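Local coordinates for DisA protein (Sorangium cellulosum, PDB 6CCA) that probably transfers methyl groups to a carbon of a polyketide intermediate, building the gem-dimethyl group of disorazol on its assembly line, at residues S296-H310 / I322-E336. Sequence-based numbering, arbitrary orientation.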
loop_
_atom_site.group_PDB
_atom_site.type_symbol
_atom_site.label_atom_id
_atom_site.label_comp_id
_atom_site.label_asym_id
_atom_site.label_seq_id
_atom_site.Cartn_x
_atom_site.Cartn_y
_atom_site.Cartn_z
ATOM N N SER A 296 -5.304 10.437 -22.973
ATOM C CA SER A 296 -5.055 9.702 -24.209
ATOM C C SER A 296 -4.070 8.516 -24.096
ATOM O O SER A 296 -3.198 8.467 -23.196
ATOM C CB SER A 296 -4.633 10.695 -25.280
ATOM O OG SER A 296 -3.585 11.473 -24.801
ATOM N N ALA A 297 -4.238 7.567 -24.996
ATOM C CA ALA A 297 -3.308 6.490 -25.163
ATOM C C ALA A 297 -1.897 6.950 -25.477
ATOM O O ALA A 297 -1.711 7.925 -26.190
ATOM C CB ALA A 297 -3.738 5.592 -26.323
ATOM N N GLU A 298 -0.943 6.245 -24.901
ATOM C CA GLU A 298 0.482 6.529 -24.952
ATOM C C GLU A 298 0.916 7.962 -24.668
ATOM O O GLU A 298 1.773 8.474 -25.299
ATOM C CB GLU A 298 1.146 6.000 -26.226
ATOM C CG GLU A 298 0.789 6.763 -27.444
ATOM C CD GLU A 298 1.854 6.772 -28.531
ATOM O OE1 GLU A 298 3.042 6.610 -28.303
ATOM O OE2 GLU A 298 1.449 7.017 -29.637
ATOM N N ARG A 299 0.321 8.545 -23.655
ATOM C CA ARG A 299 0.624 9.885 -23.289
ATOM C C ARG A 299 1.724 10.023 -22.261
ATOM O O ARG A 299 2.316 11.031 -22.148
ATOM C CB ARG A 299 -0.605 10.564 -22.738
ATOM C CG ARG A 299 -0.695 11.940 -23.342
ATOM C CD ARG A 299 -1.287 12.986 -22.461
ATOM N NE ARG A 299 -0.388 14.095 -22.304
ATOM C CZ ARG A 299 -0.784 15.301 -22.039
ATOM N NH1 ARG A 299 -2.075 15.549 -21.943
ATOM N NH2 ARG A 299 0.101 16.237 -21.855
ATOM N N PHE A 300 1.930 8.970 -21.503
ATOM C CA PHE A 300 2.733 9.025 -20.316
ATOM C C PHE A 300 4.026 8.277 -20.410
ATOM O O PHE A 300 4.032 7.177 -20.821
ATOM C CB PHE A 300 1.915 8.503 -19.136
ATOM C CG PHE A 300 0.771 9.382 -18.806
ATOM C CD1 PHE A 300 0.976 10.582 -18.208
ATOM C CD2 PHE A 300 -0.480 9.065 -19.210
ATOM C CE1 PHE A 300 -0.048 11.428 -17.961
ATOM C CE2 PHE A 300 -1.525 9.908 -18.950
ATOM C CZ PHE A 300 -1.292 11.088 -18.328
ATOM N N ASP A 301 5.096 8.921 -19.963
ATOM C CA ASP A 301 6.395 8.278 -19.914
ATOM C C ASP A 301 6.479 7.375 -18.695
ATOM O O ASP A 301 7.201 6.377 -18.698
ATOM C CB ASP A 301 7.444 9.344 -19.835
ATOM C CG ASP A 301 7.496 10.180 -21.126
ATOM O OD1 ASP A 301 8.149 9.705 -22.094
ATOM O OD2 ASP A 301 6.775 11.181 -21.217
ATOM N N VAL A 302 5.834 7.793 -17.605
ATOM C CA VAL A 302 5.901 7.067 -16.295
ATOM C C VAL A 302 4.534 7.133 -15.666
ATOM O O VAL A 302 3.879 8.180 -15.711
ATOM C CB VAL A 302 6.922 7.716 -15.292
ATOM C CG1 VAL A 302 7.010 6.951 -13.976
ATOM C CG2 VAL A 302 8.293 7.839 -15.889
ATOM N N VAL A 303 4.105 6.005 -15.110
ATOM C CA VAL A 303 3.001 5.967 -14.202
ATOM C C VAL A 303 3.498 5.561 -12.822
ATOM O O VAL A 303 4.140 4.504 -12.687
ATOM C CB VAL A 303 1.928 5.019 -14.651
ATOM C CG1 VAL A 303 0.797 4.937 -13.658
ATOM C CG2 VAL A 303 1.325 5.454 -15.956
ATOM N N LEU A 304 3.178 6.359 -11.807
ATOM C CA LEU A 304 3.534 6.103 -10.411
ATOM C C LEU A 304 2.293 5.735 -9.613
ATOM O O LEU A 304 1.247 6.416 -9.683
ATOM C CB LEU A 304 4.123 7.391 -9.792
ATOM C CG LEU A 304 4.247 7.385 -8.262
ATOM C CD1 LEU A 304 5.294 6.337 -7.874
ATOM C CD2 LEU A 304 4.694 8.749 -7.815
ATOM N N GLY A 305 2.386 4.645 -8.854
ATOM C CA GLY A 305 1.295 4.190 -7.969
ATOM C C GLY A 305 1.863 3.905 -6.611
ATOM O O GLY A 305 2.548 2.882 -6.439
ATOM N N ALA A 306 1.592 4.765 -5.649
ATOM C CA ALA A 306 2.156 4.599 -4.342
ATOM C C ALA A 306 1.131 4.062 -3.449
ATOM O O ALA A 306 0.290 4.855 -2.941
ATOM C CB ALA A 306 2.659 5.962 -3.853
ATOM N N ASN A 307 1.125 2.737 -3.279
ATOM C CA ASN A 307 0.296 1.994 -2.346
ATOM C C ASN A 307 -1.197 2.078 -2.687
ATOM O O ASN A 307 -2.014 2.210 -1.791
ATOM C CB ASN A 307 0.579 2.350 -0.851
ATOM C CG ASN A 307 1.889 1.695 -0.335
ATOM O OD1 ASN A 307 1.976 0.497 -0.224
ATOM N ND2 ASN A 307 2.938 2.526 -0.042
ATOM N N VAL A 308 -1.522 2.109 -3.977
ATOM C CA VAL A 308 -2.865 2.234 -4.424
ATOM C C VAL A 308 -3.279 1.305 -5.584
ATOM O O VAL A 308 -4.463 0.946 -5.713
ATOM C CB VAL A 308 -3.100 3.720 -4.933
ATOM C CG1 VAL A 308 -3.006 4.719 -3.771
ATOM C CG2 VAL A 308 -2.113 4.100 -6.060
ATOM N N VAL A 309 -2.331 0.827 -6.418
ATOM C CA VAL A 309 -2.752 0.038 -7.583
ATOM C C VAL A 309 -3.421 -1.274 -7.177
ATOM O O VAL A 309 -4.272 -1.827 -7.941
ATOM C CB VAL A 309 -1.567 -0.244 -8.554
ATOM C CG1 VAL A 309 -1.923 -1.202 -9.681
ATOM C CG2 VAL A 309 -1.125 1.075 -9.197
ATOM N N HIS A 310 -3.041 -1.804 -6.006
ATOM C CA HIS A 310 -3.750 -3.026 -5.506
ATOM C C HIS A 310 -5.270 -2.789 -5.203
ATOM O O HIS A 310 -6.011 -3.748 -5.023
ATOM C CB HIS A 310 -3.108 -3.542 -4.224
ATOM C CG HIS A 310 -3.276 -2.599 -3.065
ATOM N ND1 HIS A 310 -2.329 -1.642 -2.739
ATOM C CD2 HIS A 310 -4.305 -2.412 -2.204
ATOM C CE1 HIS A 310 -2.782 -0.909 -1.732
ATOM N NE2 HIS A 310 -3.964 -1.376 -1.372
ATOM N N ILE A 322 -3.150 0.704 -17.607
ATOM C CA ILE A 322 -1.846 1.413 -17.419
ATOM C C ILE A 322 -0.972 1.331 -18.696
ATOM O O ILE A 322 -0.404 2.336 -19.130
ATOM C CB ILE A 322 -1.131 0.865 -16.186
ATOM C CG1 ILE A 322 -1.904 1.369 -14.972
ATOM C CG2 ILE A 322 0.307 1.341 -16.091
ATOM C CD1 ILE A 322 -1.426 0.759 -13.641
ATOM N N LYS A 323 -0.903 0.139 -19.283
ATOM C CA LYS A 323 -0.188 -0.074 -20.546
ATOM C C LYS A 323 -0.743 0.745 -21.705
ATOM O O LYS A 323 0.015 1.208 -22.524
ATOM C CB LYS A 323 -0.140 -1.563 -20.912
ATOM C CG LYS A 323 0.770 -2.324 -20.015
ATOM C CD LYS A 323 1.011 -3.728 -20.490
ATOM C CE LYS A 323 2.150 -3.822 -21.488
ATOM N NZ LYS A 323 2.061 -5.139 -22.179
ATOM N N ARG A 324 -2.036 0.991 -21.715
ATOM C CA ARG A 324 -2.666 1.842 -22.739
ATOM C C ARG A 324 -2.196 3.263 -22.576
ATOM O O ARG A 324 -1.879 3.902 -23.555
ATOM C CB ARG A 324 -4.207 1.771 -22.617
ATOM C CG ARG A 324 -4.972 2.657 -23.603
ATOM C CD ARG A 324 -6.425 2.178 -23.768
ATOM N NE ARG A 324 -6.432 0.762 -24.193
ATOM C CZ ARG A 324 -6.058 0.340 -25.416
ATOM N NH1 ARG A 324 -5.658 1.210 -26.353
ATOM N NH2 ARG A 324 -6.076 -0.960 -25.706
ATOM N N LEU A 325 -2.145 3.746 -21.327
ATOM C CA LEU A 325 -1.735 5.103 -21.024
ATOM C C LEU A 325 -0.227 5.332 -21.218
ATOM O O LEU A 325 0.200 6.426 -21.577
ATOM C CB LEU A 325 -2.054 5.457 -19.586
ATOM C CG LEU A 325 -3.553 5.594 -19.291
ATOM C CD1 LEU A 325 -3.868 5.517 -17.825
ATOM C CD2 LEU A 325 -4.085 6.906 -19.882
ATOM N N LEU A 326 0.573 4.309 -20.909
ATOM C CA LEU A 326 2.041 4.448 -21.039
ATOM C C LEU A 326 2.506 4.385 -22.493
ATOM O O LEU A 326 1.987 3.597 -23.296
ATOM C CB LEU A 326 2.717 3.272 -20.326
ATOM C CG LEU A 326 2.913 3.381 -18.816
ATOM C CD1 LEU A 326 3.471 2.071 -18.291
ATOM C CD2 LEU A 326 3.828 4.546 -18.436
ATOM N N LYS A 327 3.514 5.172 -22.786
ATOM C CA LYS A 327 4.293 4.969 -24.012
ATOM C C LYS A 327 4.966 3.617 -23.971
ATOM O O LYS A 327 5.261 3.063 -22.918
ATOM C CB LYS A 327 5.372 6.036 -24.083
ATOM C CG LYS A 327 4.781 7.413 -24.342
ATOM C CD LYS A 327 5.810 8.502 -24.347
ATOM C CE LYS A 327 5.090 9.858 -24.458
ATOM N NZ LYS A 327 6.145 10.872 -24.182
ATOM N N ALA A 328 5.220 3.077 -25.157
ATOM C CA ALA A 328 6.132 1.970 -25.260
ATOM C C ALA A 328 7.419 2.305 -24.552
ATOM O O ALA A 328 7.964 3.406 -24.689
ATOM C CB ALA A 328 6.370 1.651 -26.770
ATOM N N ASN A 329 7.980 1.316 -23.832
ATOM C CA ASN A 329 9.162 1.515 -22.980
ATOM C C ASN A 329 9.014 2.644 -21.907
ATOM O O ASN A 329 10.027 3.176 -21.392
ATOM C CB ASN A 329 10.358 1.910 -23.829
ATOM C CG ASN A 329 10.684 0.841 -24.863
ATOM O OD1 ASN A 329 10.484 -0.317 -24.576
ATOM N ND2 ASN A 329 11.175 1.227 -26.052
ATOM N N GLY A 330 7.742 2.939 -21.533
ATOM C CA GLY A 330 7.461 3.782 -20.379
ATOM C C GLY A 330 7.509 2.879 -19.116
ATOM O O GLY A 330 7.356 1.628 -19.184
ATOM N N TRP A 331 7.735 3.514 -17.992
ATOM C CA TRP A 331 7.839 2.751 -16.708
ATOM C C TRP A 331 6.593 2.829 -15.844
ATOM O O TRP A 331 5.943 3.897 -15.757
ATOM C CB TRP A 331 8.990 3.305 -15.885
ATOM C CG TRP A 331 10.379 3.205 -16.444
ATOM C CD1 TRP A 331 10.759 2.806 -17.676
ATOM C CD2 TRP A 331 11.542 3.657 -15.779
ATOM N NE1 TRP A 331 12.137 2.898 -17.783
ATOM C CE2 TRP A 331 12.632 3.466 -16.645
ATOM C CE3 TRP A 331 11.768 4.224 -14.510
ATOM C CZ2 TRP A 331 13.943 3.777 -16.279
ATOM C CZ3 TRP A 331 13.073 4.572 -14.135
ATOM C CH2 TRP A 331 14.171 4.313 -15.032
ATOM N N LEU A 332 6.267 1.706 -15.215
ATOM C CA LEU A 332 5.405 1.678 -14.051
ATOM C C LEU A 332 6.271 1.598 -12.803
ATOM O O LEU A 332 7.205 0.776 -12.760
ATOM C CB LEU A 332 4.499 0.481 -14.152
ATOM C CG LEU A 332 3.632 0.204 -12.934
ATOM C CD1 LEU A 332 2.664 1.374 -12.686
ATOM C CD2 LEU A 332 2.825 -1.085 -13.111
ATOM N N VAL A 333 6.060 2.517 -11.875
ATOM C CA VAL A 333 6.806 2.538 -10.617
ATOM C C VAL A 333 5.772 2.303 -9.516
ATOM O O VAL A 333 4.785 3.094 -9.344
ATOM C CB VAL A 333 7.490 3.886 -10.418
ATOM C CG1 VAL A 333 8.188 3.885 -9.058
ATOM C CG2 VAL A 333 8.447 4.143 -11.579
ATOM N N LEU A 334 5.929 1.185 -8.815
ATOM C CA LEU A 334 5.050 0.843 -7.695
ATOM C C LEU A 334 5.782 0.939 -6.363
ATOM O O LEU A 334 6.954 0.488 -6.264
ATOM C CB LEU A 334 4.523 -0.593 -7.858
ATOM C CG LEU A 334 3.747 -0.970 -9.080
ATOM C CD1 LEU A 334 3.485 -2.473 -9.178
ATOM C CD2 LEU A 334 2.426 -0.211 -9.091
ATOM N N ASN A 335 5.090 1.493 -5.359
ATOM C CA ASN A 335 5.461 1.328 -3.974
ATOM C C ASN A 335 4.326 0.573 -3.322
ATOM O O ASN A 335 3.155 1.069 -3.328
ATOM C CB ASN A 335 5.629 2.693 -3.350
ATOM C CG ASN A 335 6.054 2.629 -1.884
ATOM O OD1 ASN A 335 6.198 1.542 -1.302
ATOM N ND2 ASN A 335 6.354 3.803 -1.314
ATOM N N GLU A 336 4.601 -0.634 -2.879
ATOM C CA GLU A 336 3.585 -1.549 -2.418
ATOM C C GLU A 336 3.982 -2.301 -1.137
ATOM O O GLU A 336 5.135 -2.618 -0.897
ATOM C CB GLU A 336 3.258 -2.636 -3.496
ATOM C CG GLU A 336 2.288 -2.167 -4.587
ATOM C CD GLU A 336 0.848 -2.070 -4.059
ATOM O OE1 GLU A 336 0.422 -2.851 -3.195
ATOM O OE2 GLU A 336 0.113 -1.196 -4.510
HETATM O O HOH W 1 4.932 4.896 -27.419
HETATM O O HOH W 2 0.452 0.867 -5.954
HETATM O O HOH W 3 0.216 -1.611 -0.629
#
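Val303 and Gly305 pair in parallel with strand 330-337. Val303 N donates a hydrogen bond to Trp331 O, and Val303 O accepts from Val333 N at 2.9 Å. Gly305 repeats the pattern with Val333 O and Asn335 N. At the other end, the last turn of the helix is met by backbone. Arg324 O takes Glu298 N in a nearly straight bond (174°). Leu325 O takes Phe300 N at 3.1 Å and, weakly, Arg299 N. Phe300 O then receives Lys327 N. The extended Lys327 chain puts NZ 3.0 Å from Asp301 OD2, on the syn side of the carboxylate and 27° out of its plane, in a salt bridge. Asp301 is also held by Arg216 and Thr227. His310 ND1 donates a hydrogen bond to Glu336 OE2 (3.0 Å), which takes it on its syn lone pair and lies in the ring plane; chi2 of -74° bends the glutamate back toward the ring. One water links Glu336 OE2 to Val309 N, and another joins OE1 to Asn307 OD1. Val303 CG2 packs on Leu326 CD2 at 3.6 Å. This is a beta-alpha-beta crossover through helix 315-325, consistent with a Rossmann-like methyltransferase. Strand 226-231 flanks 300-306, strand 402-409 runs antiparallel to 330-337, and helix 196-216 packs on Val302 and Leu304.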